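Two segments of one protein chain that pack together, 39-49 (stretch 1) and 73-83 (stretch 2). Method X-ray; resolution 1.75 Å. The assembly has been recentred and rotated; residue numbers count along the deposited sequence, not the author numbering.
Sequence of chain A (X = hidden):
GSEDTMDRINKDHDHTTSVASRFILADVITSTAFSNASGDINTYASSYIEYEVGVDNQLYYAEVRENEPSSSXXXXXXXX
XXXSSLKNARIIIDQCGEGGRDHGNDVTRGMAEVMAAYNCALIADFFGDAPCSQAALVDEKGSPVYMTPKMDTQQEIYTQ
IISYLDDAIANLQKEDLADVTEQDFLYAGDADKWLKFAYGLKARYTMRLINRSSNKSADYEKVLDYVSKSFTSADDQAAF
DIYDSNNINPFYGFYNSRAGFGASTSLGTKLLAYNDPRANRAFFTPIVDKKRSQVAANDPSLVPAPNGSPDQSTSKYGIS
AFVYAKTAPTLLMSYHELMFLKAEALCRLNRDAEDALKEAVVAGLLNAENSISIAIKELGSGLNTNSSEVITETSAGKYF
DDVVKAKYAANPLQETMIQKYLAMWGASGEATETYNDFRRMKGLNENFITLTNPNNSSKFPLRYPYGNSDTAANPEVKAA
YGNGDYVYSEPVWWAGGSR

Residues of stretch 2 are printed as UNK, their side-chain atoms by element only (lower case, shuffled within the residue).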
# COMPACT_ATOMS: atom_id res chain seq x y z
N GLY A 39 6.95 -4.09 2.77
CA GLY A 39 8.23 -4.71 2.42
C GLY A 39 8.49 -4.66 0.93
O GLY A 39 8.14 -3.70 0.26
N ASP A 40 9.00 -5.75 0.38
CA ASP A 40 9.34 -5.79 -1.05
C ASP A 40 8.15 -5.52 -1.96
O ASP A 40 8.31 -4.94 -2.98
CB ASP A 40 9.92 -7.14 -1.48
CG ASP A 40 11.25 -7.49 -0.83
OD1 ASP A 40 11.95 -6.59 -0.34
OD2 ASP A 40 11.59 -8.71 -0.81
N ILE A 41 6.96 -5.94 -1.57
CA ILE A 41 5.78 -5.71 -2.42
C ILE A 41 5.66 -4.21 -2.69
O ILE A 41 5.47 -3.78 -3.83
CB ILE A 41 4.47 -6.21 -1.77
CG1 ILE A 41 4.49 -7.74 -1.63
CG2 ILE A 41 3.25 -5.83 -2.61
CD1 ILE A 41 4.71 -8.45 -2.90
N ASN A 42 5.85 -3.44 -1.63
CA ASN A 42 5.72 -1.97 -1.64
C ASN A 42 6.90 -1.34 -2.36
O ASN A 42 6.77 -0.35 -3.09
CB ASN A 42 5.64 -1.39 -0.22
CG ASN A 42 5.46 0.14 -0.20
OD1 ASN A 42 4.37 0.65 -0.52
ND2 ASN A 42 6.48 0.88 0.31
N THR A 43 8.06 -1.94 -2.12
CA THR A 43 9.30 -1.45 -2.72
C THR A 43 9.23 -1.46 -4.24
O THR A 43 9.53 -0.45 -4.92
CB THR A 43 10.51 -2.22 -2.13
OG1 THR A 43 10.56 -1.90 -0.71
CG2 THR A 43 11.82 -1.80 -2.86
N TYR A 44 8.81 -2.60 -4.77
CA TYR A 44 8.71 -2.77 -6.23
C TYR A 44 7.54 -1.98 -6.79
O TYR A 44 7.64 -1.35 -7.85
CB TYR A 44 8.68 -4.25 -6.61
CG TYR A 44 10.01 -4.93 -6.50
CD1 TYR A 44 10.60 -5.20 -5.25
CD2 TYR A 44 10.69 -5.35 -7.63
CE1 TYR A 44 11.84 -5.86 -5.15
CE2 TYR A 44 11.95 -6.00 -7.55
CZ TYR A 44 12.51 -6.26 -6.32
OH TYR A 44 13.73 -6.91 -6.28
N ALA A 45 6.41 -2.00 -6.10
CA ALA A 45 5.28 -1.18 -6.51
C ALA A 45 5.68 0.27 -6.72
O ALA A 45 5.24 0.96 -7.66
CB ALA A 45 4.13 -1.29 -5.48
N SER A 46 6.52 0.76 -5.83
CA SER A 46 6.99 2.14 -5.89
C SER A 46 7.60 2.46 -7.23
O SER A 46 7.37 3.53 -7.81
CB SER A 46 8.03 2.44 -4.80
OG SER A 46 7.52 2.29 -3.50
N SER A 47 8.34 1.49 -7.75
CA SER A 47 8.95 1.62 -9.06
C SER A 47 7.89 1.45 -10.16
O SER A 47 7.77 2.23 -11.07
CB SER A 47 10.03 0.54 -9.28
OG SER A 47 10.41 0.48 -10.63
N TYR A 48 7.06 0.42 -10.04
CA TYR A 48 6.12 0.15 -11.12
C TYR A 48 5.18 1.32 -11.43
O TYR A 48 4.91 1.60 -12.61
CB TYR A 48 5.36 -1.15 -10.91
CG TYR A 48 6.19 -2.38 -10.75
CD1 TYR A 48 7.44 -2.49 -11.33
CD2 TYR A 48 5.66 -3.51 -10.13
CE1 TYR A 48 8.15 -3.66 -11.24
CE2 TYR A 48 6.37 -4.67 -10.03
CZ TYR A 48 7.62 -4.76 -10.62
OH TYR A 48 8.35 -5.94 -10.57
N ILE A 49 4.69 2.01 -10.40
CA ILE A 49 3.76 3.15 -10.57
C ILE A 49 4.42 4.50 -10.36
O ILE A 49 3.79 5.53 -10.15
CB ILE A 49 2.39 2.98 -9.86
CG1 ILE A 49 2.53 2.53 -8.42
CG2 ILE A 49 1.61 1.90 -10.64
CD1 ILE A 49 3.20 3.48 -7.53
N UNK A 73 11.92 -15.80 -8.48
CA UNK A 73 12.76 -15.53 -7.29
C UNK A 73 12.48 -14.23 -6.64
O UNK A 73 12.69 -14.05 -5.45
c UNK A 73 14.23 -15.41 -7.67
o UNK A 73 14.66 -16.60 -8.21
N UNK A 74 12.00 -13.31 -7.46
CA UNK A 74 11.92 -11.94 -7.04
C UNK A 74 11.10 -11.69 -5.81
O UNK A 74 11.51 -10.91 -4.93
c UNK A 74 11.38 -9.67 -7.83
c UNK A 74 11.43 -11.09 -8.20
o UNK A 74 12.33 -11.28 -9.29
N UNK A 75 9.92 -12.29 -5.76
CA UNK A 75 9.01 -12.08 -4.61
C UNK A 75 8.86 -13.31 -3.79
O UNK A 75 7.89 -13.45 -3.07
c UNK A 75 8.06 -7.81 -7.07
c UNK A 75 7.63 -10.15 -7.19
c UNK A 75 7.75 -10.25 -5.81
c UNK A 75 7.79 -8.93 -7.83
c UNK A 75 8.04 -9.12 -5.08
c UNK A 75 8.18 -7.91 -5.68
c UNK A 75 7.66 -11.58 -5.09
N UNK A 76 9.82 -14.21 -3.89
CA UNK A 76 9.75 -15.46 -3.12
C UNK A 76 9.66 -15.24 -1.63
O UNK A 76 8.84 -15.83 -0.92
o UNK A 76 9.56 -18.35 -3.23
c UNK A 76 10.62 -17.81 -2.94
c UNK A 76 10.91 -16.39 -3.40
n UNK A 76 11.54 -18.40 -2.20
N UNK A 77 10.50 -14.34 -1.13
CA UNK A 77 10.49 -14.02 0.29
C UNK A 77 9.16 -13.41 0.74
O UNK A 77 8.59 -13.81 1.78
n UNK A 77 14.02 -12.93 0.62
c UNK A 77 12.96 -13.74 0.69
o UNK A 77 13.06 -14.97 0.77
c UNK A 77 11.61 -13.07 0.67
N UNK A 78 8.67 -12.46 -0.05
CA UNK A 78 7.42 -11.79 0.26
C UNK A 78 6.29 -12.78 0.27
O UNK A 78 5.44 -12.79 1.13
c UNK A 78 7.09 -10.72 -0.76
o UNK A 78 8.05 -9.68 -0.64
N UNK A 79 6.29 -13.60 -0.77
CA UNK A 79 5.33 -14.71 -0.94
C UNK A 79 5.32 -15.63 0.28
O UNK A 79 4.29 -15.90 0.91
c UNK A 79 3.67 -18.45 -3.20
c UNK A 79 1.71 -18.24 -4.51
c UNK A 79 3.88 -17.06 -3.22
c UNK A 79 5.53 -18.00 -2.04
c UNK A 79 2.97 -16.26 -3.92
c UNK A 79 2.58 -19.06 -3.84
c UNK A 79 5.07 -16.80 -2.45
c UNK A 79 1.88 -16.87 -4.55
c UNK A 79 5.73 -15.48 -2.21
n UNK A 79 4.70 -19.01 -2.48
N UNK A 80 6.47 -16.15 0.61
CA UNK A 80 6.58 -17.03 1.78
C UNK A 80 6.13 -16.34 3.06
O UNK A 80 5.46 -16.92 3.90
o UNK A 80 7.55 -19.28 0.40
c UNK A 80 8.01 -17.51 1.95
n UNK A 80 9.68 -18.56 0.56
c UNK A 80 8.40 -18.52 0.90
N UNK A 81 6.44 -15.06 3.15
CA UNK A 81 6.11 -14.28 4.35
C UNK A 81 4.62 -14.04 4.55
O UNK A 81 4.09 -14.13 5.65
N UNK A 82 3.94 -13.79 3.44
CA UNK A 82 2.51 -13.56 3.45
C UNK A 82 1.79 -14.85 3.85
O UNK A 82 0.91 -14.84 4.70
c UNK A 82 2.59 -11.17 0.40
c UNK A 82 0.50 -13.05 2.04
c UNK A 82 2.56 -11.58 1.90
c UNK A 82 2.02 -13.02 2.10
N UNK A 83 2.20 -15.96 3.27
CA UNK A 83 1.61 -17.27 3.60
C UNK A 83 1.91 -17.63 5.05
O UNK A 83 1.05 -18.13 5.77
c UNK A 83 1.03 -17.90 -1.00
c UNK A 83 2.06 -18.37 2.65
c UNK A 83 -0.73 -19.05 0.18
c UNK A 83 -0.22 -18.50 -0.99
c UNK A 83 0.01 -19.00 1.34
c UNK A 83 1.26 -18.40 1.37
c UNK A 83 1.77 -17.86 0.19
o UNK A 83 -1.00 -18.56 -2.13
O HOH W 1 10.53 -10.90 -1.88
O HOH W 2 8.95 -8.55 1.95
O HOH W 3 13.26 -10.06 0.72
O HOH W 4 13.78 -9.53 -4.41

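Position 73 carries one carbon and then one oxygen, with no side-chain atom in contact with stretch 1; this is Ser73, at the start of a type I turn that runs to position 76. At 74 the first carbon bears one oxygen and one carbon, a fork that defines Thr74. Its CG2 lies 3.7 Å from Tyr44 CE2.

Position 75 has one carbon leading to a six-carbon ring with no heteroatom, hence Phe75, the N-cap of the following helix. Its CA-to-CB bond points sideways, but chi1 of -62° (m) brings the ring to stretch 1. Phe75 CZ stands over one face of the Tyr44 ring, 3.5 Å from Tyr44 CG; with centroids 4.8 Å apart and planes at 72°, the pair is edge-to-face. Near the plane of the Phe75 ring lie Asp40 O, 4.0 Å from Phe75 CE1, and Tyr48 OH, 4.0 Å from Phe75 CZ.

Positions 76 and 77 each show two carbons, the second carrying one oxygen and one nitrogen: Asn76 and Asn77. The first points away, whereas Asn77 ND2 reaches water 3, which accepts from it at 3.0 Å and donates to Asp40 OD2 at 2.6 Å.

At 78, one carbon and one oxygen give Ser78, pointed toward stretch 1. Its OG is 3.3 Å from Asp40 CB, and its CB is 3.9 Å from Ile41 CD1. The small side chain accompanies the closest backbone register, 6.4 Å between Asp40 CA and Ser78 CA.

Position 79 has fused five- and six-membered rings holding eight carbons and one nitrogen, so it is Trp79; its end leads away. Position 80 repeats the carboxamide pattern, Asn80, out of reach. Position 81 has no side-chain atoms and is Gly81. Position 82 has four carbons forked at the first, one arm two carbons long: Ile82, whose CD1 meets Ile41 CG1 at 4.4 Å. Position 83, a six-carbon ring bearing oxygen, is Tyr83, beyond contact.

The helices cross at -135°, their axes 10.2 Å apart at closest approach, and 360 Å² is buried. No direct hydrogen bond joins the stretches. Ile41, Tyr44 and Phe75 supply much of the apolar packing, while water links the polar groups: water 1 accepts from Ser78 N at 3.0 Å and lies 2.7 Å from Asp40 OD2, and water 4 donates to Thr74 O at 2.7 Å and to Tyr44 OH at 3.2 Å.

Stretch 2 (73-83) STFNNSWNGIY
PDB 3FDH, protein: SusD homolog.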